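PDB 4Z8T: AvrRxo1-ORF1 from Xanthomonas oryzae pv. oryzicola, which is a type III effector with a polynucleotide kinase domain, probably a phosphotransferase, and forms a complex with its partner AvrRxo1-ORF2. Local coordinates for residues A[222-225]-A[226-230]; A[290-293]-A[294-298]; A[320-323]-A[324-328]. All blocks are in the same frame, centred on the assembly; numbering follows the deposited sequence.

Contact 1. Residues A[222-225]-A[226-230]; sequences SNRM and YVIDR
The amide of D229 donates to the backbone O of M225, N to O 2.9 Å with an N-H...O angle of 155°, and one residue earlier I228 N bonds to R224 O at 3.1 Å. These are regular helix bonds; the turn before them is looser. There N223 O accepts two weak bonds, from V227 N at 3.4 Å and from Y226 N at 3.3 Å, the latter with an angle of only 121°. N223 stands at the N-cap, yet its side chain makes no capping bond; its ND2 turns back to the O of A219 in the preceding helix. An amide suits such a junction, since it can close the helix behind while the backbone starts the next. A water bridges the same junction, donating to S222 O and accepting from Y226 N at 3.0 Å.

Among side chains, R224 and I228 meet one turn apart: chi1 of R224 (179°) sets its CG 4.2 Å from CD1 of I228. Beyond that, NE and NH1 of R224 reach D184 and D186 in salt bridges, and NH1 also bonds to the O of I273. R224 lies close to R71 and near a probable Walker A loop. D229 turns to the AvrRxo1-ORF2 chain, OD1 hydrogen-bonded to NE2 of its H13 and OD2 in a salt bridge with NZ of its K17. M225, modelled as selenomethionine, and I228 pack on the same H13; a long unbranched methionine side chain can follow a neighbour's surface. Helix 224-233 is thus wedged between neighbours: V227 packs on I166 of helix 163-176 and, with I228, on Y240 of strand 238-245, while M225 and I228 touch Y270 of helix 267-272.

Contact 2. Residues A[290-293]-A[294-298]; sequences DKEL and IDRLE
L293 lies alongside L297, one turn further on, the two side chains pointing the same way with CD2 of L293 3.9 Å from CD1 of L297. R296 also comes to L293: NH2 of R296 lies 3.7 Å from CG of L293, which sits obliquely to the guanidinium plane, so that the leucine packs against the end of a chain whose NH1 pairs with E190 of helix 189-198. Leucine suits this place because its branches can serve both the apolar neighbour and the guanidinium.

On another flank K291 and D295 form a salt bridge. The lysine chain runs extended until its last torsion (chi4 -62°) folds NZ back to OD2 of D295; the modelled separation of these two atoms, 2.5 Å, is very short and its exact value is doubtful. E292 lays OE2 3.4 Å from CB of R296, and faces E292 of the second subunit, where like charges come close.

At the start, D290 caps the helix: its OD1 accepts from L293 N at 2.8 Å, and its own O accepts from I294 N. Aspartate fits because a short carboxylate can meet an amide of the first turn, and its negative charge probably interacts favourably with the positive, N-terminal end of the helix dipole. An aspartate N-cap and an i to i+4 lysine-aspartate salt bridge are common helix features; here the buried L293 and I294 pack on helices 189-198 and 304-315 respectively, while the E292 side meets the second subunit.

Contact 3. Residues A[320-323]-A[324-328]; sequences KSWS and AALAA
With chi1 at 66°, S321 tucks OG between its backbone N and carbonyl carbon, which turns the hydroxyl over the opening turn of helix 322-331 as a serine N-cap. There OG accepts from A324 N at 3.0 Å in a nearly straight bond of 168°. Serine suits this position because its short hydroxyl can stand in for the carbonyl missing ahead of the first turn. Its backbone O adds the first regular helix bond, from A325 N at 2.8 Å.

The alanines that follow keep the flank beside the cap slim: CB of A324 comes close to the capping OG, and CB of K320, just before the helix, rests 4.2 Å from CB of A324. A325 is small enough to be buried against I289 and Y317. The bulky residues sit on the inner side, where W322 and L326 bear on L193 and L197 of helix 189-198, and W322 also touches Y210 of helix 210-222. The indole NE1 of the buried W322 makes a weak hydrogen bond to E190. Between these two large side chains, W322 and L326, crossing at a slant, CD1 of L326 lies 4.1 Å from CE3 of W322.

Overall arrangement
From the N terminus the three contacts come strictly in series, none nested or crossed, and each closes just one opening turn of a helix. Contact 1 starts helix 224-233, one residue after helix 210-222, and belongs to the kinase-like part beside the central sheet. Contacts 2 and 3 open helices 291-298 and 322-331, with helix 304-315 between them in sequence. They touch, L293 CD2 lying 3.9 Å from W322 CZ2; R296 of contact 2 makes a salt bridge to E190, and W322 of contact 3 a weak hydrogen bond to it. Contact 1 stands separate, its centre about 34 Å from that of contact 2 and about 31 Å from that of contact 3. It faces AvrRxo1-ORF2, whereas contact 2 meets the second subunit.

Contact 1. Residues A[222-225]-A[226-230]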
loop_
_atom_site.group_PDB
_atom_site.type_symbol
_atom_site.label_atom_id
_atom_site.label_comp_id
_atom_site.label_asym_id
_atom_site.label_seq_id
_atom_site.Cartn_x
_atom_site.Cartn_y
_atom_site.Cartn_z
ATOM N N SER A 222 14.451 -0.030 2.705
ATOM C CA SER A 222 14.984 0.204 1.356
ATOM C C SER A 222 16.298 -0.526 1.094
ATOM O O SER A 222 16.602 -0.888 -0.053
ATOM C CB SER A 222 15.171 1.704 1.093
ATOM O OG SER A 222 13.914 2.362 1.076
ATOM N N ASN A 223 17.079 -0.735 2.148
ATOM C CA ASN A 223 18.387 -1.362 2.010
ATOM C C ASN A 223 18.444 -2.809 2.460
ATOM O O ASN A 223 19.508 -3.413 2.471
ATOM C CB ASN A 223 19.435 -0.541 2.753
ATOM C CG ASN A 223 19.664 0.792 2.103
ATOM O OD1 ASN A 223 20.148 0.853 0.970
ATOM N ND2 ASN A 223 19.321 1.869 2.798
ATOM N N ARG A 224 17.293 -3.374 2.809
ATOM C CA ARG A 224 17.233 -4.738 3.318
ATOM C C ARG A 224 17.730 -5.793 2.327
ATOM O O ARG A 224 18.480 -6.699 2.701
ATOM C CB ARG A 224 15.788 -5.038 3.743
ATOM C CG ARG A 224 15.547 -6.435 4.279
ATOM C CD ARG A 224 14.327 -6.403 5.168
ATOM N NE ARG A 224 14.660 -5.950 6.521
ATOM C CZ ARG A 224 13.867 -5.210 7.297
ATOM N NH1 ARG A 224 12.696 -4.794 6.847
ATOM N NH2 ARG A 224 14.262 -4.894 8.533
HETATM N N MSE A 225 17.321 -5.684 1.068
HETATM C CA MSE A 225 17.685 -6.719 0.111
HETATM C C MSE A 225 19.177 -6.672 -0.229
HETATM O O MSE A 225 19.769 -7.702 -0.573
HETATM C CB MSE A 225 16.795 -6.668 -1.129
HETATM C CG MSE A 225 15.369 -7.046 -0.783
HETATM SE SE MSE A 225 14.205 -7.093 -2.344
HETATM C CE MSE A 225 14.470 -8.930 -2.803
ATOM N N TYR A 226 19.785 -5.497 -0.101
ATOM C CA TYR A 226 21.235 -5.389 -0.264
ATOM C C TYR A 226 21.951 -6.223 0.787
ATOM O O TYR A 226 22.943 -6.907 0.497
ATOM C CB TYR A 226 21.699 -3.932 -0.169
ATOM C CG TYR A 226 23.203 -3.788 -0.208
ATOM C CD1 TYR A 226 23.963 -3.842 0.960
ATOM C CD2 TYR A 226 23.867 -3.616 -1.413
ATOM C CE1 TYR A 226 25.347 -3.725 0.923
ATOM C CE2 TYR A 226 25.245 -3.491 -1.451
ATOM C CZ TYR A 226 25.976 -3.548 -0.288
ATOM O OH TYR A 226 27.351 -3.427 -0.339
ATOM N N VAL A 227 21.458 -6.169 2.023
ATOM C CA VAL A 227 22.053 -6.978 3.074
ATOM C C VAL A 227 21.910 -8.467 2.759
ATOM O O VAL A 227 22.860 -9.224 2.882
ATOM C CB VAL A 227 21.416 -6.657 4.453
ATOM C CG1 VAL A 227 22.062 -7.512 5.543
ATOM C CG2 VAL A 227 21.578 -5.183 4.757
ATOM N N ILE A 228 20.717 -8.880 2.340
ATOM C CA ILE A 228 20.464 -10.270 2.041
ATOM C C ILE A 228 21.392 -10.736 0.919
ATOM O O ILE A 228 21.942 -11.834 0.990
ATOM C CB ILE A 228 19.000 -10.463 1.658
ATOM C CG1 ILE A 228 18.152 -10.110 2.881
ATOM C CG2 ILE A 228 18.746 -11.887 1.183
ATOM C CD1 ILE A 228 16.653 -10.184 2.659
ATOM N N ASP A 229 21.579 -9.876 -0.078
ATOM C CA ASP A 229 22.454 -10.194 -1.223
ATOM C C ASP A 229 23.861 -10.509 -0.769
ATOM O O ASP A 229 24.528 -11.355 -1.359
ATOM C CB ASP A 229 22.520 -9.022 -2.220
ATOM C CG ASP A 229 21.418 -9.058 -3.258
ATOM O OD1 ASP A 229 20.739 -10.090 -3.394
ATOM O OD2 ASP A 229 21.255 -8.040 -3.957
ATOM N N ARG A 230 24.338 -9.832 0.267
ATOM C CA ARG A 230 25.684 -10.126 0.746
ATOM C C ARG A 230 25.813 -11.548 1.258
ATOM O O ARG A 230 26.858 -12.181 1.071
ATOM C CB ARG A 230 26.131 -9.128 1.824
ATOM C CG ARG A 230 26.053 -7.666 1.403
ATOM C CD ARG A 230 27.154 -7.218 0.435
ATOM N NE ARG A 230 27.070 -7.827 -0.896
ATOM C CZ ARG A 230 26.178 -7.509 -1.840
ATOM N NH1 ARG A 230 26.219 -8.124 -3.019
ATOM N NH2 ARG A 230 25.238 -6.595 -1.627
HETATM O O HOH W 1 18.188 -3.155 -0.988
#

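Contact 2. Residues A[290-293]-A[294-298]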
loop_
_atom_site.group_PDB
_atom_site.type_symbol
_atom_site.label_atom_id
_atom_site.label_comp_id
_atom_site.label_asym_id
_atom_site.label_seq_id
_atom_site.Cartn_x
_atom_site.Cartn_y
_atom_site.Cartn_z
ATOM N N ASP A 290 -6.520 9.106 18.283
ATOM C CA ASP A 290 -7.886 9.220 18.812
ATOM C C ASP A 290 -8.385 7.887 19.360
ATOM O O ASP A 290 -7.658 6.894 19.332
ATOM C CB ASP A 290 -8.861 9.786 17.763
ATOM C CG ASP A 290 -8.925 8.952 16.479
ATOM O OD1 ASP A 290 -8.405 7.820 16.434
ATOM O OD2 ASP A 290 -9.531 9.431 15.491
ATOM N N LYS A 291 -9.617 7.867 19.874
ATOM C CA LYS A 291 -10.182 6.634 20.420
ATOM C C LYS A 291 -10.127 5.510 19.390
ATOM O O LYS A 291 -9.806 4.366 19.716
ATOM C CB LYS A 291 -11.633 6.846 20.871
ATOM C CG LYS A 291 -12.281 5.599 21.473
ATOM C CD LYS A 291 -13.800 5.726 21.520
ATOM C CE LYS A 291 -14.449 4.563 22.270
ATOM N NZ LYS A 291 -14.209 3.240 21.642
ATOM N N GLU A 292 -10.434 5.846 18.143
ATOM C CA GLU A 292 -10.466 4.848 17.084
ATOM C C GLU A 292 -9.098 4.212 16.881
ATOM O O GLU A 292 -8.983 2.987 16.843
ATOM C CB GLU A 292 -10.971 5.467 15.780
ATOM C CG GLU A 292 -10.813 4.578 14.551
ATOM C CD GLU A 292 -11.160 3.122 14.812
ATOM O OE1 GLU A 292 -12.199 2.838 15.457
ATOM O OE2 GLU A 292 -10.374 2.255 14.369
ATOM N N LEU A 293 -8.073 5.050 16.764
ATOM C CA LEU A 293 -6.702 4.568 16.571
ATOM C C LEU A 293 -6.286 3.647 17.715
ATOM O O LEU A 293 -5.730 2.572 17.482
ATOM C CB LEU A 293 -5.728 5.748 16.429
ATOM C CG LEU A 293 -4.235 5.460 16.188
ATOM C CD1 LEU A 293 -3.603 6.551 15.335
ATOM C CD2 LEU A 293 -3.452 5.332 17.490
ATOM N N ILE A 294 -6.553 4.062 18.952
ATOM C CA ILE A 294 -6.204 3.234 20.100
ATOM C C ILE A 294 -6.961 1.906 20.046
ATOM O O ILE A 294 -6.370 0.850 20.227
ATOM C CB ILE A 294 -6.449 3.972 21.434
ATOM C CG1 ILE A 294 -5.592 5.247 21.475
ATOM C CG2 ILE A 294 -6.114 3.080 22.600
ATOM C CD1 ILE A 294 -5.887 6.162 22.657
ATOM N N ASP A 295 -8.259 1.963 19.759
ATOM C CA ASP A 295 -9.042 0.743 19.583
ATOM C C ASP A 295 -8.523 -0.103 18.424
ATOM O O ASP A 295 -8.510 -1.326 18.514
ATOM C CB ASP A 295 -10.517 1.074 19.336
ATOM C CG ASP A 295 -11.198 1.653 20.556
ATOM O OD1 ASP A 295 -10.605 1.595 21.661
ATOM O OD2 ASP A 295 -12.332 2.162 20.404
ATOM N N ARG A 296 -8.117 0.548 17.337
ATOM C CA ARG A 296 -7.610 -0.172 16.168
ATOM C C ARG A 296 -6.351 -0.958 16.514
ATOM O O ARG A 296 -6.227 -2.124 16.142
ATOM C CB ARG A 296 -7.327 0.778 15.004
ATOM C CG ARG A 296 -6.669 0.091 13.806
ATOM C CD ARG A 296 -6.613 0.983 12.582
ATOM N NE ARG A 296 -5.928 2.252 12.827
ATOM C CZ ARG A 296 -4.608 2.421 12.759
ATOM N NH1 ARG A 296 -3.815 1.398 12.473
ATOM N NH2 ARG A 296 -4.080 3.619 12.987
ATOM N N LEU A 297 -5.427 -0.325 17.238
ATOM C CA LEU A 297 -4.208 -1.011 17.673
ATOM C C LEU A 297 -4.485 -2.072 18.729
ATOM O O LEU A 297 -3.886 -3.149 18.707
ATOM C CB LEU A 297 -3.169 -0.010 18.176
ATOM C CG LEU A 297 -2.615 0.920 17.095
ATOM C CD1 LEU A 297 -1.601 1.893 17.664
ATOM C CD2 LEU A 297 -1.987 0.120 15.975
ATOM N N GLU A 298 -5.391 -1.776 19.655
ATOM C CA GLU A 298 -5.755 -2.742 20.681
ATOM C C GLU A 298 -6.403 -3.994 20.089
ATOM O O GLU A 298 -6.269 -5.080 20.644
ATOM C CB GLU A 298 -6.691 -2.104 21.711
ATOM C CG GLU A 298 -6.032 -1.051 22.573
ATOM C CD GLU A 298 -5.205 -1.641 23.694
ATOM O OE1 GLU A 298 -5.797 -2.282 24.592
ATOM O OE2 GLU A 298 -3.968 -1.453 23.690
#

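Contact 3. Residues A[320-323]-A[324-328]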
loop_
_atom_site.group_PDB
_atom_site.type_symbol
_atom_site.label_atom_id
_atom_site.label_comp_id
_atom_site.label_asym_id
_atom_site.label_seq_id
_atom_site.Cartn_x
_atom_site.Cartn_y
_atom_site.Cartn_z
ATOM N N LYS A 320 -3.273 14.215 20.111
ATOM C CA LYS A 320 -2.070 14.699 19.449
ATOM C C LYS A 320 -1.744 13.848 18.218
ATOM O O LYS A 320 -2.116 12.670 18.154
ATOM C CB LYS A 320 -0.891 14.694 20.430
ATOM C CG LYS A 320 -1.063 15.648 21.617
ATOM C CD LYS A 320 0.230 15.780 22.429
ATOM C CE LYS A 320 0.147 16.915 23.458
ATOM N NZ LYS A 320 -0.946 16.700 24.454
ATOM N N SER A 321 -1.066 14.449 17.246
ATOM C CA SER A 321 -0.596 13.704 16.075
ATOM C C SER A 321 0.545 12.803 16.509
ATOM O O SER A 321 1.151 13.045 17.553
ATOM C CB SER A 321 -0.095 14.644 14.983
ATOM O OG SER A 321 1.071 15.350 15.387
ATOM N N TRP A 322 0.864 11.784 15.715
ATOM C CA TRP A 322 2.040 10.966 16.026
ATOM C C TRP A 322 3.281 11.841 16.195
ATOM O O TRP A 322 4.086 11.623 17.091
ATOM C CB TRP A 322 2.318 9.952 14.912
ATOM C CG TRP A 322 1.487 8.711 14.897
ATOM C CD1 TRP A 322 0.682 8.277 13.874
ATOM C CD2 TRP A 322 1.410 7.706 15.915
ATOM N NE1 TRP A 322 0.113 7.076 14.199
ATOM C CE2 TRP A 322 0.536 6.701 15.446
ATOM C CE3 TRP A 322 1.999 7.552 17.170
ATOM C CZ2 TRP A 322 0.228 5.572 16.198
ATOM C CZ3 TRP A 322 1.695 6.432 17.914
ATOM C CH2 TRP A 322 0.821 5.454 17.428
ATOM N N SER A 323 3.449 12.832 15.323
ATOM C CA SER A 323 4.624 13.692 15.378
ATOM C C SER A 323 4.665 14.492 16.676
ATOM O O SER A 323 5.679 14.524 17.361
ATOM C CB SER A 323 4.647 14.638 14.179
ATOM O OG SER A 323 5.800 15.452 14.222
ATOM N N ALA A 324 3.547 15.116 17.022
ATOM C CA ALA A 324 3.466 15.878 18.268
ATOM C C ALA A 324 3.658 15.000 19.510
ATOM O O ALA A 324 4.321 15.400 20.482
ATOM C CB ALA A 324 2.145 16.619 18.334
ATOM N N ALA A 325 3.077 13.805 19.471
ATOM C CA ALA A 325 3.175 12.853 20.574
ATOM C C ALA A 325 4.621 12.416 20.806
ATOM O O ALA A 325 5.123 12.478 21.923
ATOM C CB ALA A 325 2.301 11.642 20.290
ATOM N N LEU A 326 5.301 11.960 19.756
ATOM C CA LEU A 326 6.688 11.540 19.942
ATOM C C LEU A 326 7.601 12.711 20.319
ATOM O O LEU A 326 8.588 12.526 21.028
ATOM C CB LEU A 326 7.231 10.817 18.701
ATOM C CG LEU A 326 7.085 9.298 18.748
ATOM C CD1 LEU A 326 5.654 8.852 18.492
ATOM C CD2 LEU A 326 8.037 8.660 17.737
ATOM N N ALA A 327 7.262 13.913 19.858
ATOM C CA ALA A 327 8.073 15.088 20.170
ATOM C C ALA A 327 7.999 15.375 21.663
ATOM O O ALA A 327 9.019 15.572 22.323
ATOM C CB ALA A 327 7.602 16.291 19.364
ATOM N N ALA A 328 6.785 15.384 22.192
ATOM C CA ALA A 328 6.575 15.622 23.618
ATOM C C ALA A 328 7.209 14.524 24.466
ATOM O O ALA A 328 7.836 14.794 25.488
ATOM C CB ALA A 328 5.085 15.739 23.919
#